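Local coordinates for protein tetracycline Repressor, class A (Pseudomonas sp., PDB 5MRU) that represses the tetracycline resistance gene tetA by binding its operator through a helix-turn-helix and loses operator affinity when tetracycline binds, at the interface of chains A and B. Coordinates in Å, arbitrary orientation; residue numbers count along the deposited sequence, not the author numbering. Chains: chain A/B, Tetracycline Repressor, class A.

Contact 1: the interface of chains A and B. Residues chain A 186, 189-190, 193; chain B 128, 132, 136, 201.
The four-helix bundle that joins the subunits of this TetR-family repressor takes helices 127-153 and 183-199 from each chain; here helix 183-199 of chain A packs on helix 127-153 of chain B, and B:Asn132 meets A:Gln189 and A:Val193 where the two come together. B:Asn132 hides 60 Å² of its surface. Its CG is anti to the backbone N (chi1 -174°), which carries the amide across to the partner helix. A:Gln189 lies over one face of that amide: both its CB and its carbonyl oxygen OE1 stand on the same side, CB 3.6 Å from B:Asn132 CG. The A:Gln189 chain is extended beyond CG, and the two amide planes are turned 88° apart. No N-H of B:Asn132 is aimed at A:Gln189 OE1 although ND2 lies 2.9 Å away, because the oxygen stands well above the amide plane. The meeting of the amides is therefore one of packing.

The methyl CG2 of A:Val193 lies near the OD1 end of the B:Asn132 amide, an approach too tight in the model to interpret. This methyl also comes obliquely over the rim of the B:Arg201 guanidinium, at the NH1/NH2 end, with CZ 3.7 Å from A:Val193 CG2 and NH2 3.5 Å from the same methyl. B:Arg201, from the segment near the chain end, reaches the methyl with a side chain bent at its third torsion and makes a small van der Waals contact.

One turn along from B:Asn132, B:Thr136 faces A:Gly190, whose lack of a side chain lets the threonine approach the backbone of the helix. The methyl CG2 of B:Thr136 is 3.7 Å from A:Gly190 CA. The hydroxyl is turned back on its own helix: B:Thr136 OG1 donates to the backbone oxygen O of B:Asn132 at 2.8 Å, with a C=O...donor angle of 146° and the donor tilted from the carbonyl plane.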
# COMPACT_ATOMS: atom_id res chain seq x y z
N ALA A 186 -4.78 -13.26 6.16
CA ALA A 186 -5.30 -11.91 5.90
C ALA A 186 -5.25 -11.48 4.44
O ALA A 186 -6.17 -10.86 3.93
CB ALA A 186 -4.55 -10.92 6.74
N GLN A 189 -7.49 -14.07 2.42
CA GLN A 189 -8.90 -13.71 2.61
C GLN A 189 -9.31 -12.48 1.80
O GLN A 189 -10.30 -12.53 1.07
CB GLN A 189 -9.22 -13.44 4.08
CG GLN A 189 -9.60 -14.66 4.91
CD GLN A 189 -9.90 -14.30 6.36
OE1 GLN A 189 -9.93 -13.12 6.74
NE2 GLN A 189 -10.12 -15.31 7.17
N GLY A 190 -8.59 -11.36 1.94
CA GLY A 190 -9.01 -10.14 1.26
C GLY A 190 -9.10 -10.38 -0.23
O GLY A 190 -10.00 -9.87 -0.90
N VAL A 193 -12.37 -12.30 -1.03
CA VAL A 193 -13.44 -11.31 -1.13
C VAL A 193 -13.35 -10.54 -2.46
O VAL A 193 -14.34 -10.33 -3.16
CB VAL A 193 -13.33 -10.31 0.01
CG1 VAL A 193 -14.33 -9.18 -0.18
CG2 VAL A 193 -13.53 -11.01 1.34
N GLY B 128 -14.69 -13.30 12.12
CA GLY B 128 -13.56 -13.33 11.20
C GLY B 128 -13.85 -12.58 9.92
O GLY B 128 -12.94 -12.00 9.32
N ASN B 132 -11.84 -9.23 8.59
CA ASN B 132 -11.46 -9.27 7.18
C ASN B 132 -11.97 -8.11 6.33
O ASN B 132 -11.25 -7.60 5.49
CB ASN B 132 -11.89 -10.58 6.50
CG ASN B 132 -11.37 -10.70 5.07
OD1 ASN B 132 -12.13 -10.65 4.10
ND2 ASN B 132 -10.06 -10.82 4.94
N THR B 136 -9.12 -5.69 4.88
CA THR B 136 -9.02 -5.71 3.44
C THR B 136 -9.22 -4.32 2.82
O THR B 136 -8.50 -3.91 1.91
CB THR B 136 -10.03 -6.71 2.88
OG1 THR B 136 -9.62 -8.05 3.24
CG2 THR B 136 -10.14 -6.59 1.39
N ARG B 201 -21.58 -12.53 2.23
CA ARG B 201 -21.69 -13.18 3.55
C ARG B 201 -22.29 -12.31 4.69
O ARG B 201 -22.12 -12.63 5.88
CB ARG B 201 -20.32 -13.75 3.96
CG ARG B 201 -19.20 -12.72 4.03
CD ARG B 201 -17.84 -13.32 3.71
NE ARG B 201 -17.51 -13.25 2.28
CZ ARG B 201 -16.30 -13.50 1.76
NH1 ARG B 201 -16.12 -13.40 0.44
NH2 ARG B 201 -15.27 -13.84 2.54

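Contact 2: the interface of chains A and B. Residues chain A 97, 100-103, 138-139, 142; chain B 143, 146-147.
A water-assisted subunit interface beside the tetracycline pocket links the dimer partner to the inducer site: B:Glu147 of one repressor subunit reaches into the other between the turn A:Ala101-A:Gly102 and helix 127-153, burying 96 Å² of its surface. Its OE1 accepts a hydrogen bond from the backbone N of A:Gly102 at 2.8 Å, close to straight (157° at the hydrogen) but arriving from above the carboxylate plane. Two waters extend this grip. Water 2 lies 2.7 Å from B:Glu147 OE1 and also bonds to the backbone oxygen O of A:Thr103. Water 1 is 2.7 Å from B:Glu147 OE2 and 2.6 Å from the hydroxyl OG of A:Ser138, and the two waters bond to each other, so both carboxylate oxygens are tied into one network.

OE2 stands at the edge of the A:His100 imidazole, 3.5 Å from its CD2, with carboxylate and ring planes 89° apart. A:His100 is the histidine that binds magnesium. Both waters lie near its NE2 and are probably magnesium ligands themselves, which makes B:Glu147 a second-shell group that holds them and whose negative charge would favour the cation. A:Thr103 OG1 caps one face of the imidazole over its centre while donating 2.7 Å to A:His100 O, in the carbonyl plane on a lone pair, which ties the turn down beside the ring.

The aliphatic part of B:Glu147 packs on chain A as well. Its CG is anti to the carbonyl carbon (chi1 -64°) and the chain bends at the next torsion, laying CG 3.6 Å from A:Tyr139 CE1 at the ring margin. Alongside, B:Leu146 CD2 is 3.6 Å from A:Ala101 CB and also meets a methyl of A:Val142.

The site joins the turn just after helix 96-100 of chain A to the central stretches of helix 127-153 from both chains.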
# COMPACT_ATOMS: atom_id res chain seq x y z
N ALA A 97 7.55 -3.54 -1.52
CA ALA A 97 6.26 -2.97 -1.92
C ALA A 97 6.38 -1.48 -2.13
O ALA A 97 5.73 -0.91 -2.98
CB ALA A 97 5.19 -3.26 -0.88
N HIS A 100 7.87 -0.49 -5.41
CA HIS A 100 6.98 -0.71 -6.56
C HIS A 100 5.98 0.39 -6.75
O HIS A 100 5.50 0.62 -7.85
CB HIS A 100 6.19 -1.98 -6.36
CG HIS A 100 5.24 -2.25 -7.45
ND1 HIS A 100 5.60 -2.96 -8.57
CD2 HIS A 100 3.97 -1.84 -7.65
CE1 HIS A 100 4.58 -3.01 -9.41
NE2 HIS A 100 3.59 -2.31 -8.89
N ALA A 101 5.66 1.04 -5.65
CA ALA A 101 4.63 2.07 -5.65
C ALA A 101 4.98 3.18 -6.61
O ALA A 101 6.12 3.64 -6.66
CB ALA A 101 4.47 2.65 -4.26
N GLY A 102 4.00 3.59 -7.41
CA GLY A 102 4.21 4.61 -8.39
C GLY A 102 4.91 4.14 -9.64
O GLY A 102 5.10 4.93 -10.53
N THR A 103 5.31 2.89 -9.75
CA THR A 103 5.95 2.46 -10.98
C THR A 103 4.84 2.15 -11.95
O THR A 103 3.70 1.91 -11.56
CB THR A 103 6.88 1.22 -10.84
OG1 THR A 103 6.14 0.07 -10.40
CG2 THR A 103 8.05 1.49 -9.89
N SER A 138 -3.91 -5.26 -7.56
CA SER A 138 -2.64 -4.57 -7.43
C SER A 138 -2.57 -3.61 -6.19
O SER A 138 -1.64 -3.67 -5.36
CB SER A 138 -2.39 -3.84 -8.73
OG SER A 138 -1.24 -3.08 -8.65
N TYR A 139 -3.57 -2.76 -6.05
CA TYR A 139 -3.63 -1.83 -4.92
C TYR A 139 -3.74 -2.53 -3.59
O TYR A 139 -3.07 -2.13 -2.63
CB TYR A 139 -4.75 -0.86 -5.13
CG TYR A 139 -4.44 0.10 -6.23
CD1 TYR A 139 -3.14 0.22 -6.75
CD2 TYR A 139 -5.41 0.93 -6.73
CE1 TYR A 139 -2.83 1.13 -7.74
CE2 TYR A 139 -5.12 1.85 -7.73
CZ TYR A 139 -3.83 1.93 -8.23
OH TYR A 139 -3.56 2.86 -9.23
N VAL A 142 -0.08 -4.43 -2.84
CA VAL A 142 0.95 -3.46 -2.44
C VAL A 142 0.60 -3.00 -1.01
O VAL A 142 1.46 -2.98 -0.11
CB VAL A 142 0.97 -2.29 -3.45
CG1 VAL A 142 1.89 -1.20 -3.01
CG2 VAL A 142 1.43 -2.78 -4.81
N GLY B 143 -2.75 0.83 -0.04
CA GLY B 143 -2.18 0.49 -1.33
C GLY B 143 -2.53 1.57 -2.33
O GLY B 143 -1.62 2.17 -2.93
N LEU B 146 -0.88 4.93 -1.51
CA LEU B 146 0.56 4.86 -1.72
C LEU B 146 0.90 5.03 -3.19
O LEU B 146 1.82 5.73 -3.52
CB LEU B 146 1.12 3.53 -1.24
CG LEU B 146 2.64 3.39 -1.18
CD1 LEU B 146 3.20 4.14 0.01
CD2 LEU B 146 2.99 1.92 -1.06
N GLU B 147 0.16 4.37 -4.07
CA GLU B 147 0.48 4.42 -5.49
C GLU B 147 0.15 5.79 -6.02
O GLU B 147 0.93 6.38 -6.76
CB GLU B 147 -0.23 3.34 -6.27
CG GLU B 147 0.20 1.92 -5.88
CD GLU B 147 1.06 1.29 -6.94
OE1 GLU B 147 1.69 2.06 -7.70
OE2 GLU B 147 1.11 0.04 -7.03
O HOH W 1 0.83 -1.53 -9.17
O HOH W 2 2.47 0.59 -9.79

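Contacts 1 and 2 have C-alpha centres about 20 Å apart and share helix 127-153 of chain B, whose early turns serve contact 1 and whose later turns serve contact 2. Contact 1 pairs this helix with helix 183-199 of chain A, whereas contact 2 sets it against helix 127-153 of chain A and the turn after helix 96-100. Two-fold symmetry repeats both with the chains exchanged. Both are parts of the dimer interface, and contact 2 additionally borders the drug and magnesium pocket. The common helix could help relay inducer binding between subunits, although the structure alone does not show this.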